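Local coordinates for protein dihydrolipoyl dehydrogenase (Elizabethkingia anophelis NUHP1, PDB 6UZI) that probably catalyses the NAD(+)-dependent oxidation of protein-bound dihydrolipoyl groups to lipoyl groups, with one FAD held in each subunit, at residues L309-V313 against P314-A318; A329-A332 against E333-V337; H67-N70 against A71-F75; S450-H453 against P454-T457. All coordinates share one frame; numbering follows the deposited sequence.

Contact 1. Residues L309-V313 against P314-A318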
loop_
_atom_site.group_PDB
_atom_site.type_symbol
_atom_site.label_atom_id
_atom_site.label_comp_id
_atom_site.label_asym_id
_atom_site.label_seq_id
_atom_site.Cartn_x
_atom_site.Cartn_y
_atom_site.Cartn_z
ATOM N N LEU A 309 15.494 1.379 28.756
ATOM C CA LEU A 309 15.085 2.779 28.631
ATOM C C LEU A 309 15.025 3.477 29.991
ATOM O O LEU A 309 14.239 4.407 30.196
ATOM C CB LEU A 309 13.744 2.885 27.902
ATOM C CG LEU A 309 13.801 2.393 26.455
ATOM C CD1 LEU A 309 12.430 2.434 25.799
ATOM C CD2 LEU A 309 14.776 3.249 25.684
ATOM N N GLN A 310 15.890 3.052 30.908
ATOM C CA GLN A 310 15.935 3.546 32.276
ATOM C C GLN A 310 17.013 4.616 32.408
ATOM O O GLN A 310 18.111 4.469 31.859
ATOM C CB GLN A 310 16.236 2.389 33.231
ATOM C CG GLN A 310 15.667 2.506 34.624
ATOM C CD GLN A 310 16.050 1.308 35.476
ATOM O OE1 GLN A 310 16.809 0.444 35.036
ATOM N NE2 GLN A 310 15.511 1.239 36.688
ATOM N N THR A 311 16.697 5.689 33.133
ATOM C CA THR A 311 17.685 6.721 33.430
ATOM C C THR A 311 18.580 6.264 34.579
ATOM O O THR A 311 18.483 5.137 35.071
ATOM C CB THR A 311 17.018 8.045 33.791
ATOM O OG1 THR A 311 16.450 7.950 35.101
ATOM C CG2 THR A 311 15.920 8.373 32.815
ATOM N N ASN A 312 19.474 7.149 35.018
ATOM C CA ASN A 312 20.288 6.821 36.182
ATOM C C ASN A 312 19.451 6.789 37.458
ATOM O O ASN A 312 19.832 6.132 38.434
ATOM C CB ASN A 312 21.455 7.796 36.316
ATOM C CG ASN A 312 21.028 9.244 36.250
ATOM O OD1 ASN A 312 20.068 9.604 35.571
ATOM N ND2 ASN A 312 21.730 10.082 36.991
ATOM N N VAL A 313 18.340 7.515 37.484
ATOM C CA VAL A 313 17.364 7.422 38.568
ATOM C C VAL A 313 16.420 6.266 38.250
ATOM O O VAL A 313 15.635 6.358 37.293
ATOM C CB VAL A 313 16.624 8.758 38.753
ATOM C CG1 VAL A 313 15.708 8.716 39.973
ATOM C CG2 VAL A 313 17.647 9.907 38.869
ATOM N N PRO A 314 16.434 5.184 39.038
ATOM C CA PRO A 314 15.844 3.910 38.570
ATOM C C PRO A 314 14.352 3.953 38.278
ATOM O O PRO A 314 13.880 3.171 37.442
ATOM C CB PRO A 314 16.145 2.945 39.725
ATOM C CG PRO A 314 17.328 3.540 40.409
ATOM C CD PRO A 314 17.114 5.029 40.333
ATOM N N ASN A 315 13.591 4.819 38.937
ATOM C CA ASN A 315 12.146 4.861 38.750
ATOM C C ASN A 315 11.725 5.796 37.629
ATOM O O ASN A 315 10.523 5.955 37.391
ATOM C CB ASN A 315 11.447 5.288 40.044
ATOM C CG ASN A 315 11.825 6.708 40.470
ATOM O OD1 ASN A 315 13.001 7.018 40.684
ATOM N ND2 ASN A 315 10.828 7.582 40.557
ATOM N N ILE A 316 12.679 6.442 36.963
ATOM C CA ILE A 316 12.401 7.383 35.882
ATOM C C ILE A 316 12.900 6.780 34.574
ATOM O O ILE A 316 14.059 6.359 34.472
ATOM C CB ILE A 316 13.043 8.754 36.155
ATOM C CG1 ILE A 316 12.465 9.346 37.443
ATOM C CG2 ILE A 316 12.848 9.690 34.978
ATOM C CD1 ILE A 316 13.167 10.583 37.936
ATOM N N TYR A 317 12.014 6.717 33.585
ATOM C CA TYR A 317 12.315 6.222 32.252
ATOM C C TYR A 317 12.140 7.339 31.233
ATOM O O TYR A 317 11.552 8.387 31.510
ATOM C CB TYR A 317 11.405 5.044 31.888
ATOM C CG TYR A 317 11.587 3.814 32.746
ATOM C CD1 TYR A 317 11.122 3.776 34.058
ATOM C CD2 TYR A 317 12.195 2.674 32.232
ATOM C CE1 TYR A 317 11.280 2.645 34.838
ATOM C CE2 TYR A 317 12.355 1.545 33.001
ATOM C CZ TYR A 317 11.895 1.529 34.301
ATOM O OH TYR A 317 12.058 0.391 35.062
ATOM N N ALA A 318 12.620 7.091 30.022
ATOM C CA ALA A 318 12.526 8.092 28.972
ATOM C C ALA A 318 12.418 7.391 27.629
ATOM O O ALA A 318 13.086 6.378 27.394
ATOM C CB ALA A 318 13.729 9.030 29.006
#
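Gln310 lays its aliphatic CG over one face of the Tyr317 ring, a CH-pi contact 4.1 Å from CG to the ring centroid. The two residues face each other as a non-hydrogen-bonded antiparallel pair, joined by a single bridge where the chain doubles back through a type I beta turn, Val313 to Ile316, into strand 316-318, an outermost strand of the parallel sheet in the FAD-binding domain. With CG anti to its backbone N (chi1 -150°) and the chain extended beyond it, Gln310 reaches past the tyrosine, its amide plane nearly parallel to the ring, and NE2 donates to Pro314 O (2.6 Å), an in-plane lone pair receiving an almost straight N-H. A long amide suits this place because its methylene can ride on the ring while its end ties down the turn.

Backbone bonds flank the pair: Ala318 N to Leu309 O at 3.1 Å, and Thr311 N to Ile316 O at 3.0 Å. Proline at the second position fits a type I turn, which Ile316 N closes onto Val313 O. Asn315, the third position, sends ND2 outward to Ala128 O and Lys146 O, tying the turn to its surroundings, while strand 148-150 runs beside 316-318. Between the first and last residues of the turn, Val313 CG1 packs on Ile316 CD1 at 3.8 Å.

Contact 2. Residues A329-A332 against E333-V337. With ZN (zinc ion), chain L; FAD (flavin-adenine dinucleotide), chain E.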
loop_
_atom_site.group_PDB
_atom_site.type_symbol
_atom_site.label_atom_id
_atom_site.label_comp_id
_atom_site.label_asym_id
_atom_site.label_seq_id
_atom_site.Cartn_x
_atom_site.Cartn_y
_atom_site.Cartn_z
ATOM N N ALA A 329 8.015 8.559 14.895
ATOM C CA ALA A 329 6.825 8.512 15.740
ATOM C C ALA A 329 6.534 7.088 16.204
ATOM O O ALA A 329 6.215 6.860 17.377
ATOM C CB ALA A 329 5.625 9.107 15.003
ATOM N N HIS A 330 6.598 6.114 15.292
ATOM C CA HIS A 330 6.362 4.740 15.711
ATOM C C HIS A 330 7.493 4.190 16.571
ATOM O O HIS A 330 7.264 3.255 17.345
ATOM C CB HIS A 330 6.126 3.832 14.502
ATOM C CG HIS A 330 7.162 3.947 13.430
ATOM N ND1 HIS A 330 7.315 5.080 12.660
ATOM C CD2 HIS A 330 8.092 3.067 12.991
ATOM C CE1 HIS A 330 8.291 4.893 11.793
ATOM N NE2 HIS A 330 8.785 3.680 11.977
ATOM N N LYS A 331 8.692 4.773 16.487
ATOM C CA LYS A 331 9.756 4.400 17.415
ATOM C C LYS A 331 9.428 4.855 18.832
ATOM O O LYS A 331 9.725 4.149 19.802
ATOM C CB LYS A 331 11.086 4.979 16.942
ATOM C CG LYS A 331 12.289 4.683 17.832
ATOM C CD LYS A 331 12.561 5.849 18.786
ATOM C CE LYS A 331 13.934 5.761 19.415
ATOM N NZ LYS A 331 14.133 6.850 20.407
ATOM N N ALA A 332 8.823 6.035 18.967
ATOM C CA ALA A 332 8.388 6.501 20.279
ATOM C C ALA A 332 7.242 5.650 20.810
ATOM O O ALA A 332 7.202 5.322 22.002
ATOM C CB ALA A 332 7.964 7.965 20.190
ATOM N N GLU A 333 6.298 5.293 19.935
ATOM C CA GLU A 333 5.188 4.433 20.329
ATOM C C GLU A 333 5.687 3.101 20.881
ATOM O O GLU A 333 5.229 2.639 21.932
ATOM C CB GLU A 333 4.265 4.223 19.134
ATOM C CG GLU A 333 3.303 5.355 18.892
ATOM C CD GLU A 333 2.538 5.209 17.587
ATOM O OE1 GLU A 333 2.981 4.432 16.712
ATOM O OE2 GLU A 333 1.471 5.842 17.453
ATOM N N GLU A 334 6.622 2.458 20.175
ATOM C CA GLU A 334 7.112 1.162 20.631
ATOM C C GLU A 334 7.842 1.289 21.962
ATOM O O GLU A 334 7.682 0.442 22.854
ATOM C CB GLU A 334 8.023 0.535 19.581
ATOM C CG GLU A 334 8.422 -0.911 19.897
ATOM C CD GLU A 334 9.109 -1.594 18.724
ATOM O OE1 GLU A 334 9.265 -0.939 17.668
ATOM O OE2 GLU A 334 9.475 -2.784 18.852
ATOM N N GLU A 335 8.651 2.339 22.114
ATOM C CA GLU A 335 9.376 2.524 23.362
ATOM C C GLU A 335 8.428 2.808 24.520
ATOM O O GLU A 335 8.697 2.392 25.655
ATOM C CB GLU A 335 10.408 3.631 23.185
ATOM C CG GLU A 335 11.565 3.201 22.292
ATOM C CD GLU A 335 12.677 4.223 22.219
ATOM O OE1 GLU A 335 12.383 5.426 22.373
ATOM O OE2 GLU A 335 13.848 3.822 22.029
ATOM N N GLY A 336 7.306 3.481 24.253
ATOM C CA GLY A 336 6.309 3.676 25.296
ATOM C C GLY A 336 5.688 2.371 25.759
ATOM O O GLY A 336 5.559 2.127 26.963
ATOM N N VAL A 337 5.323 1.501 24.809
ATOM C CA VAL A 337 4.806 0.180 25.163
ATOM C C VAL A 337 5.871 -0.633 25.887
ATOM O O VAL A 337 5.571 -1.407 26.804
ATOM C CB VAL A 337 4.302 -0.554 23.907
ATOM C CG1 VAL A 337 3.856 -1.957 24.265
ATOM C CG2 VAL A 337 3.170 0.220 23.266
HETATM ZN ZN ZN L . 0.803 5.196 15.434
HETATM P PA FAD E . 6.685 14.843 20.769
HETATM O O1A FAD E . 5.719 14.442 19.720
HETATM O O2A FAD E . 7.809 15.657 20.119
HETATM O O5B FAD E . 5.951 15.828 21.788
HETATM C C5B FAD E . 6.201 15.641 23.191
HETATM C C4B FAD E . 5.263 16.541 23.953
HETATM O O4B FAD E . 5.834 16.869 25.232
HETATM C C3B FAD E . 4.910 17.878 23.282
HETATM O O3B FAD E . 3.517 17.897 23.001
HETATM C C2B FAD E . 5.257 18.936 24.345
HETATM O O2B FAD E . 4.292 19.982 24.408
HETATM C C1B FAD E . 5.293 18.107 25.625
HETATM N N9A FAD E . 6.145 18.636 26.679
HETATM C C8A FAD E . 7.482 18.930 26.592
HETATM N N7A FAD E . 8.015 19.337 27.717
HETATM C C5A FAD E . 6.952 19.315 28.614
HETATM C C6A FAD E . 6.857 19.630 29.979
HETATM N N6A FAD E . 7.896 20.006 30.731
HETATM N N1A FAD E . 5.646 19.515 30.567
HETATM C C2A FAD E . 4.609 19.105 29.828
HETATM N N3A FAD E . 4.580 18.771 28.535
HETATM C C4A FAD E . 5.794 18.895 27.979
HETATM N N1 FAD E . 7.728 11.144 12.299
HETATM C C2 FAD E . 7.291 10.029 11.664
HETATM O O2 FAD E . 7.440 8.913 12.159
HETATM N N3 FAD E . 6.647 10.139 10.444
HETATM C C4 FAD E . 6.385 11.316 9.767
HETATM O O4 FAD E . 5.793 11.298 8.689
HETATM C C4X FAD E . 6.847 12.494 10.449
HETATM N N5 FAD E . 6.614 13.653 9.903
HETATM C C5X FAD E . 7.013 14.785 10.599
HETATM C C6 FAD E . 6.720 16.035 10.059
HETATM C C7 FAD E . 7.036 17.204 10.743
HETATM C C7M FAD E . 6.685 18.536 10.134
HETATM C C8 FAD E . 7.666 17.122 11.999
HETATM C C8M FAD E . 7.965 18.365 12.797
HETATM C C9 FAD E . 7.980 15.876 12.530
HETATM C C9A FAD E . 7.656 14.710 11.846
HETATM N N10 FAD E . 7.906 13.436 12.388
HETATM C C10 FAD E . 7.510 12.310 11.717
HETATM C "C1'" FAD E . 8.560 13.292 13.693
HETATM C "C2'" FAD E . 7.562 13.049 14.817
HETATM O "O2'" FAD E . 6.793 14.224 15.079
HETATM C "C3'" FAD E . 8.261 12.576 16.092
HETATM O "O3'" FAD E . 9.231 11.589 15.770
HETATM C "C4'" FAD E . 7.287 12.006 17.123
HETATM O "O4'" FAD E . 6.257 12.972 17.342
HETATM C "C5'" FAD E . 7.955 11.609 18.422
HETATM O "O5'" FAD E . 7.158 12.213 19.458
HETATM P P FAD E . 7.391 12.007 21.056
HETATM O O1P FAD E . 6.312 11.274 21.766
HETATM O O2P FAD E . 8.762 11.472 21.412
HETATM O O3P FAD E . 7.366 13.560 21.439
#
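The first turns of helix 329-343 start at the flavin and carry a zinc ligand into the dimer interface; along them Lys331 and Glu335, one turn apart, form a salt bridge. Lys331 NZ meets Glu335 OE1 at 3.0 Å, approaching from above the carboxylate plane. The lysine first runs with CG anti to its backbone N, then bends at chi2 (-97°), and this bend carries its ammonium along the helix to the glutamate. Both ends have further partners: NZ donates to Lys324 O, while OE1 accepts from Gly320 N and OE2 is bonded to Tyr352 OH, so this buried pair is tied to the neighbouring loops.

Backbone bonds of the i to i+4 kind, such as Glu333 N to Ala329 O (3.0 Å), hold the turns together. Glu333 extends from the helix and binds zinc unevenly with both carboxylate oxygens, OE2 at 2.2 Å and OE1 at 2.6 Å; His453 and Glu458 of the second subunit complete the protein ligands, so the metal bridges the two chains. The His330 ring has FAD O2 near its edge, ND1 3.9 Å from that oxygen; its NE2 is hydrogen-bonded to Pro356 O, and it packs on His451 of the second subunit. Alanine suits the positions beside the cofactor: Ala332 CB lies 3.8 Å from FAD O2P, a short methyl that lets the diphosphate come this near.

At the very start of the helix, Ala329 N donates to FAD O2 (2.8 Å, N-H...O angle 167°). A helix amino end directed at this carbonyl would probably stabilise negative charge gathering around N1 and O2 when the flavin is reduced.

Contact 3. Residues H67-N70 against A71-F75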
loop_
_atom_site.group_PDB
_atom_site.type_symbol
_atom_site.label_atom_id
_atom_site.label_comp_id
_atom_site.label_asym_id
_atom_site.label_seq_id
_atom_site.Cartn_x
_atom_site.Cartn_y
_atom_site.Cartn_z
ATOM N N HIS A 67 -3.157 15.651 -5.370
ATOM C CA HIS A 67 -4.366 15.764 -6.183
ATOM C C HIS A 67 -4.235 16.906 -7.180
ATOM O O HIS A 67 -4.534 16.746 -8.368
ATOM C CB HIS A 67 -5.599 15.973 -5.299
ATOM C CG HIS A 67 -6.168 14.711 -4.722
ATOM N ND1 HIS A 67 -6.399 13.580 -5.478
ATOM C CD2 HIS A 67 -6.581 14.413 -3.467
ATOM C CE1 HIS A 67 -6.913 12.635 -4.711
ATOM N NE2 HIS A 67 -7.034 13.113 -3.487
ATOM N N PHE A 68 -3.771 18.069 -6.705
ATOM C CA PHE A 68 -3.563 19.219 -7.580
ATOM C C PHE A 68 -2.541 18.915 -8.670
ATOM O O PHE A 68 -2.693 19.356 -9.816
ATOM C CB PHE A 68 -3.126 20.430 -6.750
ATOM C CG PHE A 68 -2.920 21.683 -7.562
ATOM C CD1 PHE A 68 -3.999 22.443 -7.982
ATOM C CD2 PHE A 68 -1.642 22.099 -7.906
ATOM C CE1 PHE A 68 -3.809 23.596 -8.735
ATOM C CE2 PHE A 68 -1.447 23.248 -8.657
ATOM C CZ PHE A 68 -2.535 23.998 -9.067
ATOM N N GLU A 69 -1.486 18.166 -8.329
ATOM C CA GLU A 69 -0.479 17.800 -9.323
ATOM C C GLU A 69 -1.083 16.963 -10.442
ATOM O O GLU A 69 -0.795 17.188 -11.624
ATOM C CB GLU A 69 0.664 17.037 -8.657
ATOM C CG GLU A 69 1.520 16.269 -9.641
ATOM C CD GLU A 69 2.522 17.146 -10.364
ATOM O OE1 GLU A 69 2.900 18.205 -9.812
ATOM O OE2 GLU A 69 2.919 16.773 -11.490
ATOM N N ASN A 70 -1.923 15.994 -10.094
ATOM C CA ASN A 70 -2.542 15.165 -11.120
ATOM C C ASN A 70 -3.435 16.002 -12.023
ATOM O O ASN A 70 -3.333 15.933 -13.254
ATOM C CB ASN A 70 -3.339 14.036 -10.468
ATOM C CG ASN A 70 -2.455 13.074 -9.718
ATOM O OD1 ASN A 70 -1.373 12.715 -10.185
ATOM N ND2 ASN A 70 -2.903 12.656 -8.536
ATOM N N ALA A 71 -4.295 16.830 -11.420
ATOM C CA ALA A 71 -5.225 17.642 -12.196
ATOM C C ALA A 71 -4.498 18.544 -13.185
ATOM O O ALA A 71 -4.963 18.743 -14.314
ATOM C CB ALA A 71 -6.096 18.472 -11.252
ATOM N N LYS A 72 -3.327 19.053 -12.799
ATOM C CA LYS A 72 -2.618 20.000 -13.649
ATOM C C LYS A 72 -1.852 19.310 -14.772
ATOM O O LYS A 72 -1.634 19.920 -15.821
ATOM C CB LYS A 72 -1.661 20.852 -12.806
ATOM C CG LYS A 72 -1.091 22.061 -13.537
ATOM C CD LYS A 72 -0.254 22.967 -12.635
ATOM C CE LYS A 72 1.006 22.268 -12.136
ATOM N NZ LYS A 72 2.020 23.211 -11.569
ATOM N N HIS A 73 -1.440 18.051 -14.584
ATOM C CA HIS A 73 -0.508 17.419 -15.504
ATOM C C HIS A 73 -0.975 16.115 -16.122
ATOM O O HIS A 73 -0.440 15.739 -17.172
ATOM C CB HIS A 73 0.833 17.156 -14.802
ATOM C CG HIS A 73 1.592 18.404 -14.482
ATOM N ND1 HIS A 73 2.368 18.533 -13.352
ATOM C CD2 HIS A 73 1.689 19.581 -15.144
ATOM C CE1 HIS A 73 2.908 19.737 -13.328
ATOM N NE2 HIS A 73 2.513 20.393 -14.404
ATOM N N THR A 74 -1.951 15.418 -15.530
ATOM C CA THR A 74 -2.333 14.101 -16.023
ATOM C C THR A 74 -3.802 13.962 -16.393
ATOM O O THR A 74 -4.161 12.964 -17.031
ATOM C CB THR A 74 -1.998 13.014 -14.990
ATOM O OG1 THR A 74 -2.794 13.205 -13.817
ATOM C CG2 THR A 74 -0.538 13.076 -14.602
ATOM N N PHE A 75 -4.660 14.913 -16.013
ATOM C CA PHE A 75 -6.095 14.737 -16.231
ATOM C C PHE A 75 -6.440 14.630 -17.713
ATOM O O PHE A 75 -7.316 13.845 -18.094
ATOM C CB PHE A 75 -6.876 15.876 -15.578
ATOM C CG PHE A 75 -7.302 15.588 -14.167
ATOM C CD1 PHE A 75 -6.700 14.575 -13.438
ATOM C CD2 PHE A 75 -8.320 16.321 -13.575
ATOM C CE1 PHE A 75 -7.098 14.311 -12.137
ATOM C CE2 PHE A 75 -8.721 16.063 -12.281
ATOM C CZ PHE A 75 -8.111 15.055 -11.559
#
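Glu69 and His73, one helical turn apart, form a His-carboxylate hydrogen bond: His73 ND1 donates to Glu69 OE2 at 2.6 Å, with an N-H...O angle of 172°. The oxygen lies at the edge of the imidazole, in its plane, yet the nitrogen stands well above the plane of the carboxylate, since the two flat groups are turned 57° against each other. Glu69 manages this by leaving the helix with CG anti to its backbone N and then bending at chi2 (79°), which folds the acid along the helix toward the histidine.

Among backbone bonds, Ala71 N to His67 O (3.1 Å) keeps the regular i to i+4 pattern. These residues close helix 55-73, which begins at Cys55 of the redox-active disulfide, and Thr74 is the first to leave helical geometry. Asn70 O gathers the donors at the helix end: it takes His73 N, Thr74 N at 2.7 Å, and Thr74 OG1 at 2.8 Å. A threonine suits this spot because its hydroxyl, set between the backbone N and the carbonyl carbon, swings back onto that same oxygen.

Apolar contacts involve Phe68 and Phe75. Lys72 CD touches Phe68 CE2 at 4.2 Å, the lysine's methylenes crossing a ring that also rests on Pro85 and Leu204. Phe75 folds back so that Ala71 CA lies over the centre of its ring; the small alanine allows this approach. Ala71 also packs on Phe75 of the second subunit, and Phe75 in turn packs on Ala71 of the second subunit.

Contact 4. Residues S450-H453 against P454-T457. With ZN (zinc ion), chain F; FAD (flavin-adenine dinucleotide), chain M.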
loop_
_atom_site.group_PDB
_atom_site.type_symbol
_atom_site.label_atom_id
_atom_site.label_comp_id
_atom_site.label_asym_id
_atom_site.label_seq_id
_atom_site.Cartn_x
_atom_site.Cartn_y
_atom_site.Cartn_z
ATOM N N SER A 450 3.107 -16.060 -2.775
ATOM C CA SER A 450 2.170 -15.429 -3.695
ATOM C C SER A 450 2.028 -13.944 -3.406
ATOM O O SER A 450 1.773 -13.543 -2.268
ATOM C CB SER A 450 0.799 -16.085 -3.607
ATOM O OG SER A 450 -0.064 -15.525 -4.580
ATOM N N HIS A 451 2.194 -13.130 -4.447
ATOM C CA HIS A 451 1.935 -11.698 -4.397
ATOM C C HIS A 451 0.802 -11.382 -5.362
ATOM O O HIS A 451 0.868 -11.748 -6.539
ATOM C CB HIS A 451 3.174 -10.874 -4.772
ATOM C CG HIS A 451 4.277 -10.925 -3.762
ATOM N ND1 HIS A 451 4.946 -12.086 -3.440
ATOM C CD2 HIS A 451 4.837 -9.950 -3.005
ATOM C CE1 HIS A 451 5.871 -11.825 -2.534
ATOM N NE2 HIS A 451 5.826 -10.536 -2.253
ATOM N N ALA A 452 -0.223 -10.698 -4.867
ATOM C CA ALA A 452 -1.387 -10.392 -5.685
ATOM C C ALA A 452 -0.980 -9.662 -6.957
ATOM O O ALA A 452 -0.132 -8.766 -6.935
ATOM C CB ALA A 452 -2.377 -9.536 -4.887
ATOM N N HIS A 453 -1.604 -10.041 -8.067
ATOM C CA HIS A 453 -1.353 -9.449 -9.368
ATOM C C HIS A 453 -2.626 -8.792 -9.879
ATOM O O HIS A 453 -3.685 -9.436 -9.885
ATOM C CB HIS A 453 -0.879 -10.515 -10.364
ATOM C CG HIS A 453 -0.622 -9.992 -11.743
ATOM N ND1 HIS A 453 0.644 -9.711 -12.209
ATOM C CD2 HIS A 453 -1.468 -9.720 -12.766
ATOM C CE1 HIS A 453 0.566 -9.278 -13.455
ATOM N NE2 HIS A 453 -0.704 -9.275 -13.817
ATOM N N PRO A 454 -2.573 -7.532 -10.340
ATOM C CA PRO A 454 -1.401 -6.648 -10.345
ATOM C C PRO A 454 -1.315 -5.729 -9.123
ATOM O O PRO A 454 -2.279 -5.031 -8.823
ATOM C CB PRO A 454 -1.610 -5.832 -11.614
ATOM C CG PRO A 454 -3.103 -5.714 -11.718
ATOM C CD PRO A 454 -3.680 -6.976 -11.141
ATOM N N THR A 455 -0.178 -5.732 -8.426
ATOM C CA THR A 455 0.047 -4.847 -7.291
ATOM C C THR A 455 1.466 -4.315 -7.348
ATOM O O THR A 455 2.319 -4.837 -8.066
ATOM C CB THR A 455 -0.168 -5.550 -5.951
ATOM O OG1 THR A 455 0.714 -6.675 -5.868
ATOM C CG2 THR A 455 -1.611 -6.000 -5.797
ATOM N N TYR A 456 1.725 -3.268 -6.565
ATOM C CA TYR A 456 3.083 -2.740 -6.494
ATOM C C TYR A 456 4.005 -3.683 -5.735
ATOM O O TYR A 456 5.219 -3.681 -5.971
ATOM C CB TYR A 456 3.073 -1.358 -5.850
ATOM C CG TYR A 456 2.270 -0.356 -6.637
ATOM C CD1 TYR A 456 1.071 0.149 -6.137
ATOM C CD2 TYR A 456 2.683 0.050 -7.902
ATOM C CE1 TYR A 456 0.321 1.053 -6.864
ATOM C CE2 TYR A 456 1.938 0.959 -8.637
ATOM C CZ TYR A 456 0.759 1.457 -8.112
ATOM O OH TYR A 456 0.015 2.354 -8.841
ATOM N N THR A 457 3.449 -4.507 -4.837
ATOM C CA THR A 457 4.268 -5.431 -4.059
ATOM C C THR A 457 4.897 -6.524 -4.914
ATOM O O THR A 457 5.862 -7.156 -4.469
ATOM C CB THR A 457 3.439 -6.076 -2.941
ATOM O OG1 THR A 457 2.288 -6.722 -3.498
ATOM C CG2 THR A 457 2.987 -5.022 -1.934
HETATM ZN ZN ZN F . 2.629 -10.698 -11.856
HETATM P PA FAD M . -5.712 -16.654 -19.805
HETATM O O1A FAD M . -5.052 -15.377 -19.449
HETATM O O2A FAD M . -7.207 -16.638 -19.478
HETATM O O5B FAD M . -5.607 -16.847 -21.400
HETATM C C5B FAD M . -4.645 -17.764 -21.950
HETATM C C4B FAD M . -4.608 -17.541 -23.442
HETATM O O4B FAD M . -4.687 -18.809 -24.115
HETATM C C3B FAD M . -5.739 -16.675 -24.028
HETATM O O3B FAD M . -5.251 -15.430 -24.512
HETATM C C2B FAD M . -6.324 -17.530 -25.169
HETATM O O2B FAD M . -6.518 -16.779 -26.364
HETATM C C1B FAD M . -5.235 -18.575 -25.389
HETATM N N9A FAD M . -5.699 -19.851 -25.929
HETATM C C8A FAD M . -6.707 -20.637 -25.441
HETATM N N7A FAD M . -6.833 -21.789 -26.059
HETATM C C5A FAD M . -5.839 -21.752 -27.020
HETATM C C6A FAD M . -5.424 -22.686 -27.994
HETATM N N6A FAD M . -5.994 -23.882 -28.170
HETATM N N1A FAD M . -4.384 -22.347 -28.786
HETATM C C2A FAD M . -3.803 -21.156 -28.612
HETATM N N3A FAD M . -4.103 -20.198 -27.730
HETATM C C4A FAD M . -5.132 -20.562 -26.961
HETATM N N1 FAD M . -7.311 -11.752 -11.923
HETATM C C2 FAD M . -6.492 -11.244 -10.968
HETATM O O2 FAD M . -5.685 -11.964 -10.373
HETATM N N3 FAD M . -6.540 -9.890 -10.668
HETATM C C4 FAD M . -7.367 -8.955 -11.263
HETATM O O4 FAD M . -7.317 -7.777 -10.922
HETATM C C4X FAD M . -8.237 -9.514 -12.286
HETATM N N5 FAD M . -9.037 -8.708 -12.925
HETATM C C5X FAD M . -9.824 -9.245 -13.936
HETATM C C6 FAD M . -10.665 -8.400 -14.658
HETATM C C7 FAD M . -11.435 -8.880 -15.711
HETATM C C7M FAD M . -12.340 -7.939 -16.458
HETATM C C8 FAD M . -11.365 -10.241 -16.056
HETATM C C8M FAD M . -12.132 -10.781 -17.235
HETATM C C9 FAD M . -10.544 -11.091 -15.324
HETATM C C9A FAD M . -9.775 -10.606 -14.271
HETATM N N10 FAD M . -8.913 -11.436 -13.540
HETATM C C10 FAD M . -8.129 -10.922 -12.545
HETATM C "C1'" FAD M . -8.715 -12.826 -13.960
HETATM C "C2'" FAD M . -7.447 -13.017 -14.779
HETATM O "O2'" FAD M . -7.595 -12.442 -16.076
HETATM C "C3'" FAD M . -7.127 -14.507 -14.898
HETATM O "O3'" FAD M . -7.207 -15.097 -13.605
HETATM C "C4'" FAD M . -5.744 -14.761 -15.494
HETATM O "O4'" FAD M . -5.699 -14.127 -16.773
HETATM C "C5'" FAD M . -5.425 -16.231 -15.652
HETATM O "O5'" FAD M . -4.922 -16.372 -16.993
HETATM P P FAD M . -4.344 -17.779 -17.516
HETATM O O1P FAD M . -2.893 -17.875 -17.790
HETATM O O2P FAD M . -4.833 -18.892 -16.624
HETATM O O3P FAD M . -5.179 -17.830 -18.872
#
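His453 turns one face of its imidazole to Pro454, whose CB sits 4.2 Å from the ring centroid in a CH-pi contact, the two side chains crossing at about a right angle. The ring's ND1 binds zinc at 2.2 Å, and His453 O accepts a hydrogen bond from N3 of the second subunit's FAD (3.0 Å). Glu458 of the same chain and Glu333 of the second subunit also bind this metal.

The His-Pro peptide is cis, which brings ring and proline together and lets the chain turn sharply. This loop, ahead of helix 458-469, carries the histidine whose predicted role in this pyridine nucleotide-disulfide oxidoreductase is proton acceptor, brought by the dimerisation domain to the flavin of the partner subunit.

Behind it, Thr455 OG1 donates to Ala452 O, though the modelled 2.5 Å is doubtfully short. Its hydroxyl, lodged between the backbone N and the carbonyl carbon (chi1 58°), is directed back toward Ala452, while CG2 packs on Ala452 CB at 3.7 Å; a beta-branched alcohol serves both needs. Further out, His451 CD2 approaches Thr457 O at 3.3 Å, the ring itself held by Glu432 through NE2 and Ile449 O through ND1.

In the fold
Along the chain the order is contact 3, contact 1, contact 2, contact 4. The first three belong to the nucleotide-binding part of the chain, contact 4 to the dimerisation domain. Contacts 1 and 2 are consecutive, strand 316-318 leading to helix 329-343, and they touch where Leu309 CD1 meets Glu335 CB. Contact 3, at the far end of helix 55-73, lies on the opposite side of the chain's centre, its centre about 51 Å from that of contact 1. Within one chain contacts 2 and 4 stay about 17 Å apart at their nearest atoms, yet each meets the other's counterpart in the second subunit, so each zinc and flavin site draws on both chains.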